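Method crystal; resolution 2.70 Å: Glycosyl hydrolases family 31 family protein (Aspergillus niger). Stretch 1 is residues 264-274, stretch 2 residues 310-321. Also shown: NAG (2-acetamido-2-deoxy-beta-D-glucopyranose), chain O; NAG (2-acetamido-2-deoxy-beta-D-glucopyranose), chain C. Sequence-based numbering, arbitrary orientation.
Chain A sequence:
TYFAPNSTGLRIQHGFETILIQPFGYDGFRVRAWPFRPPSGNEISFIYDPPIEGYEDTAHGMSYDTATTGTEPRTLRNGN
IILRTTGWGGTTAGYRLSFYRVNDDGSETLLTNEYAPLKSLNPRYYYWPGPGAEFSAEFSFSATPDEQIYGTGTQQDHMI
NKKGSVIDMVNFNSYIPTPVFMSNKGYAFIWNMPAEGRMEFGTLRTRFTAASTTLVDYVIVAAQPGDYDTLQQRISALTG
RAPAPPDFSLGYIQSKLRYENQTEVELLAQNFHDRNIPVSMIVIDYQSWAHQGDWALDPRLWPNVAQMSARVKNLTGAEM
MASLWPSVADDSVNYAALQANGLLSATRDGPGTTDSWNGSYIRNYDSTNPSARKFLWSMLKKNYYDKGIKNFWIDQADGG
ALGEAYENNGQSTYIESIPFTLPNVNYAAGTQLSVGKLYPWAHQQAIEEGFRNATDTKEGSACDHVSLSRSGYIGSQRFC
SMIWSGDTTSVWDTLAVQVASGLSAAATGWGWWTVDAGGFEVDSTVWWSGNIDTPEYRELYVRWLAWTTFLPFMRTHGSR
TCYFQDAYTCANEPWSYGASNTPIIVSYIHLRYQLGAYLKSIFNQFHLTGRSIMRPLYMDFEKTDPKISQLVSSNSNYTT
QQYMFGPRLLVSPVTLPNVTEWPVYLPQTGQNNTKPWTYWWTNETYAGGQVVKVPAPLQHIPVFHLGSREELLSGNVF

Stretch 1, residues 264-274: EVELLAQNFHD
Stretch 2 310-321: ARVKNLTGAEMM

Residues 264-274 are helical throughout. A second helix runs on from before residue 310; Gly-317 is the first residue to leave helical phi/psi, Gly-317 and Ala-318 are loop or turn, and 319-321 begin a strand. The two helices run parallel, 8° apart, with axes approaching to 8.5 Å. The register sets Ala-269 CA 5.5 Å from Val-312 CA and His-273 CA 5.6 Å from Leu-315 CA. No hydrogen bond crosses; the contact, 476 Å² in all, rests on shape.

Ala-269 points toward the second helix, and its methyl packs against Val-312, Leu-315 and Thr-316. Its CB lies 4.0 Å from Val-312 CA and 4.0 Å from Leu-315 CD1. Leu-315 (m, chi2 t) is the largest bump, with 103 Å² covered. Its CD1 sits 3.8 Å from Ala-269 C, 4.1 Å from Glu-266 O and 3.5 Å from Gln-270 OE1. Its CD2 lies over one face of the His-273 ring. His-273 (t, chi2 -104°) brings CD2 to 3.2 Å from Leu-315 O.

Thr-316 (p) turns its methyl to the first helix: CG2 is 3.3 Å from Ala-269 O and 3.7 Å from Phe-272 CB. Its hydroxyl is satisfied locally: OG1 donates to Val-312 O at 2.8 Å and accepts from Ala-318 N at 3.2 Å. Gly-317, at phi 70°, suits the turn, since positive phi favours glycine.

Among buried side chains, Val-265 (t) places CG1 4.0 Å from Val-312 CG2 (Val-312 also t) and 3.7 Å from Met-320 CE. Met-320 (m, chi2 -149°, chi3 64°) thus reaches back from the strand.

Polar chains border the contact. Gln-270 (t, chi2 p) holds Asp-274 OD1 through NE2 at 3.1 Å. Arg-311 (t, p, t) makes a weak hydrogen bond from NH1 to Asn-314 OD1, 3.0 Å. Asn-314 ND2 is bonded to C1 of NAG (chain O) at 1.5 Å.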

# COMPACT_ATOMS: atom_id res chain seq x y z
N GLU A 264 33.54 35.81 -23.43
CA GLU A 264 33.64 34.72 -24.39
C GLU A 264 32.48 34.75 -25.38
O GLU A 264 32.66 34.47 -26.57
CB GLU A 264 33.70 33.38 -23.67
CG GLU A 264 33.75 32.18 -24.60
CD GLU A 264 33.92 30.87 -23.86
OE1 GLU A 264 34.29 30.90 -22.67
OE2 GLU A 264 33.69 29.80 -24.48
N VAL A 265 31.28 35.09 -24.91
CA VAL A 265 30.13 35.19 -25.80
C VAL A 265 30.28 36.38 -26.74
O VAL A 265 29.92 36.31 -27.92
CB VAL A 265 28.83 35.27 -24.98
CG1 VAL A 265 27.64 35.56 -25.88
CG2 VAL A 265 28.61 33.98 -24.22
N GLU A 266 30.83 37.50 -26.24
CA GLU A 266 30.99 38.67 -27.09
C GLU A 266 32.07 38.44 -28.15
O GLU A 266 31.94 38.93 -29.28
CB GLU A 266 31.31 39.90 -26.24
CG GLU A 266 30.12 40.43 -25.46
CD GLU A 266 30.49 41.56 -24.52
OE1 GLU A 266 31.66 41.61 -24.06
OE2 GLU A 266 29.62 42.41 -24.23
N LEU A 267 33.13 37.70 -27.81
CA LEU A 267 34.14 37.40 -28.82
C LEU A 267 33.62 36.40 -29.84
O LEU A 267 34.08 36.40 -30.99
CB LEU A 267 35.42 36.87 -28.16
CG LEU A 267 36.13 37.80 -27.17
CD1 LEU A 267 37.35 37.12 -26.58
CD2 LEU A 267 36.49 39.12 -27.83
N LEU A 268 32.68 35.54 -29.44
CA LEU A 268 32.08 34.61 -30.39
C LEU A 268 31.29 35.36 -31.46
O LEU A 268 31.38 35.05 -32.65
CB LEU A 268 31.19 33.62 -29.64
CG LEU A 268 30.43 32.57 -30.46
CD1 LEU A 268 31.39 31.64 -31.16
CD2 LEU A 268 29.52 31.80 -29.53
N ALA A 269 30.49 36.34 -31.04
CA ALA A 269 29.76 37.16 -32.01
C ALA A 269 30.71 37.97 -32.87
O ALA A 269 30.45 38.19 -34.06
CB ALA A 269 28.77 38.07 -31.28
N GLN A 270 31.81 38.44 -32.29
CA GLN A 270 32.82 39.16 -33.08
C GLN A 270 33.44 38.25 -34.13
O GLN A 270 33.77 38.72 -35.23
CB GLN A 270 33.89 39.73 -32.16
CG GLN A 270 34.75 40.81 -32.80
CD GLN A 270 34.00 42.11 -32.98
OE1 GLN A 270 33.65 42.78 -32.01
NE2 GLN A 270 33.76 42.49 -34.24
N ASN A 271 33.61 36.97 -33.83
CA ASN A 271 34.20 36.05 -34.79
C ASN A 271 33.27 35.80 -35.97
O ASN A 271 33.70 35.83 -37.13
CB ASN A 271 34.56 34.73 -34.11
CG ASN A 271 36.04 34.60 -33.84
OD1 ASN A 271 36.78 34.04 -34.65
ND2 ASN A 271 36.49 35.12 -32.70
N PHE A 272 31.99 35.56 -35.70
CA PHE A 272 31.02 35.39 -36.78
C PHE A 272 30.94 36.65 -37.64
O PHE A 272 30.82 36.57 -38.87
CB PHE A 272 29.64 35.05 -36.22
CG PHE A 272 29.48 33.60 -35.86
CD1 PHE A 272 29.15 32.67 -36.84
CD2 PHE A 272 29.65 33.17 -34.56
CE1 PHE A 272 28.99 31.34 -36.52
CE2 PHE A 272 29.49 31.83 -34.23
CZ PHE A 272 29.17 30.92 -35.21
N HIS A 273 31.03 37.82 -37.01
CA HIS A 273 30.94 39.08 -37.75
C HIS A 273 32.18 39.30 -38.60
O HIS A 273 32.07 39.64 -39.79
CB HIS A 273 30.74 40.24 -36.77
CG HIS A 273 30.82 41.59 -37.42
ND1 HIS A 273 31.91 42.41 -37.29
CD2 HIS A 273 29.93 42.25 -38.20
CE1 HIS A 273 31.70 43.53 -37.96
NE2 HIS A 273 30.51 43.46 -38.52
N ASP A 274 33.36 39.13 -38.02
CA ASP A 274 34.59 39.38 -38.77
C ASP A 274 34.76 38.40 -39.92
O ASP A 274 35.23 38.78 -41.00
CB ASP A 274 35.80 39.32 -37.83
CG ASP A 274 35.79 40.43 -36.78
OD1 ASP A 274 34.92 41.32 -36.86
OD2 ASP A 274 36.67 40.41 -35.89
N ALA A 310 22.81 42.95 -26.50
CA ALA A 310 22.76 44.01 -27.49
C ALA A 310 23.99 43.98 -28.39
O ALA A 310 23.89 44.23 -29.60
CB ALA A 310 22.63 45.37 -26.80
N ARG A 311 25.16 43.68 -27.82
CA ARG A 311 26.37 43.58 -28.62
C ARG A 311 26.30 42.39 -29.57
O ARG A 311 26.76 42.48 -30.71
CB ARG A 311 27.60 43.48 -27.72
CG ARG A 311 28.91 43.74 -28.44
CD ARG A 311 29.11 45.23 -28.73
NE ARG A 311 30.26 45.47 -29.59
CZ ARG A 311 30.18 45.94 -30.83
NH1 ARG A 311 29.00 46.23 -31.36
NH2 ARG A 311 31.28 46.13 -31.55
N VAL A 312 25.74 41.27 -29.11
CA VAL A 312 25.59 40.10 -29.98
C VAL A 312 24.66 40.43 -31.14
O VAL A 312 24.92 40.03 -32.29
CB VAL A 312 25.09 38.89 -29.17
CG1 VAL A 312 24.62 37.78 -30.09
CG2 VAL A 312 26.19 38.39 -28.25
N LYS A 313 23.57 41.15 -30.88
CA LYS A 313 22.65 41.49 -31.96
C LYS A 313 23.24 42.56 -32.88
O LYS A 313 22.89 42.62 -34.06
CB LYS A 313 21.31 41.95 -31.39
CG LYS A 313 20.27 42.32 -32.45
CD LYS A 313 18.88 42.45 -31.86
CE LYS A 313 18.38 43.88 -31.95
NZ LYS A 313 16.95 44.00 -31.53
N ASN A 314 24.16 43.38 -32.37
CA ASN A 314 24.77 44.41 -33.19
C ASN A 314 25.79 43.84 -34.17
O ASN A 314 25.94 44.36 -35.28
CB ASN A 314 25.44 45.47 -32.31
CG ASN A 314 25.93 46.66 -33.10
OD1 ASN A 314 27.06 46.67 -33.58
ND2 ASN A 314 25.08 47.68 -33.23
N LEU A 315 26.49 42.77 -33.78
CA LEU A 315 27.51 42.17 -34.63
C LEU A 315 26.94 41.14 -35.59
O LEU A 315 27.36 41.08 -36.75
CB LEU A 315 28.58 41.52 -33.75
CG LEU A 315 29.40 42.44 -32.84
CD1 LEU A 315 30.36 41.62 -31.99
CD2 LEU A 315 30.14 43.49 -33.65
N THR A 316 25.99 40.32 -35.14
CA THR A 316 25.47 39.23 -35.94
C THR A 316 23.96 39.27 -36.17
O THR A 316 23.46 38.52 -37.01
CB THR A 316 25.82 37.88 -35.29
OG1 THR A 316 25.16 37.78 -34.02
CG2 THR A 316 27.32 37.75 -35.08
N GLY A 317 23.23 40.12 -35.44
CA GLY A 317 21.78 40.09 -35.50
C GLY A 317 21.14 38.88 -34.86
O GLY A 317 19.91 38.75 -34.91
N ALA A 318 21.93 37.99 -34.25
CA ALA A 318 21.40 36.76 -33.69
C ALA A 318 20.69 37.03 -32.37
O ALA A 318 21.06 37.93 -31.61
CB ALA A 318 22.53 35.75 -33.48
N GLU A 319 19.66 36.24 -32.11
CA GLU A 319 19.04 36.24 -30.80
C GLU A 319 19.83 35.34 -29.85
O GLU A 319 20.78 34.67 -30.25
CB GLU A 319 17.58 35.78 -30.89
CG GLU A 319 16.67 36.78 -31.60
CD GLU A 319 15.48 37.18 -30.75
OE1 GLU A 319 15.66 37.94 -29.78
OE2 GLU A 319 14.36 36.73 -31.07
N MET A 320 19.43 35.33 -28.58
CA MET A 320 20.15 34.58 -27.56
C MET A 320 19.21 33.64 -26.82
O MET A 320 18.00 33.90 -26.71
CB MET A 320 20.84 35.52 -26.57
CG MET A 320 21.89 36.42 -27.20
SD MET A 320 23.22 36.81 -26.05
CE MET A 320 23.92 35.18 -25.77
N MET A 321 19.78 32.55 -26.32
CA MET A 321 19.06 31.56 -25.53
C MET A 321 19.91 31.19 -24.32
O MET A 321 21.13 31.05 -24.43
CB MET A 321 18.74 30.30 -26.35
CG MET A 321 18.08 29.19 -25.55
SD MET A 321 17.60 27.77 -26.55
CE MET A 321 16.17 28.42 -27.40
C1 NAG O . 25.67 48.62 -34.18
C2 NAG O . 25.54 49.14 -35.60
C3 NAG O . 26.88 49.62 -36.13
C4 NAG O . 27.56 50.56 -35.14
C5 NAG O . 27.58 49.95 -33.74
C6 NAG O . 28.19 50.91 -32.73
C7 NAG O . 23.70 47.88 -36.56
C8 NAG O . 23.30 46.73 -37.43
N2 NAG O . 25.01 48.10 -36.46
O3 NAG O . 26.69 50.31 -37.37
O4 NAG O . 28.91 50.81 -35.56
O5 NAG O . 26.24 49.63 -33.35
O6 NAG O . 28.43 50.22 -31.50
O7 NAG O . 22.88 48.57 -35.98
C1 NAG C . 36.26 34.63 -20.17
C2 NAG C . 37.47 34.29 -19.34
C3 NAG C . 38.75 34.54 -20.05
C4 NAG C . 38.72 33.88 -21.41
C5 NAG C . 37.49 34.34 -22.17
C6 NAG C . 37.43 33.65 -23.51
C7 NAG C . 37.06 34.39 -16.93
C8 NAG C . 36.71 32.93 -16.96
N2 NAG C . 37.44 35.04 -18.13
O3 NAG C . 39.83 34.06 -19.28
O4 NAG C . 39.88 34.23 -22.12
O5 NAG C . 36.35 34.01 -21.43
O6 NAG C . 37.49 32.25 -23.32
O7 NAG C . 37.02 35.00 -15.88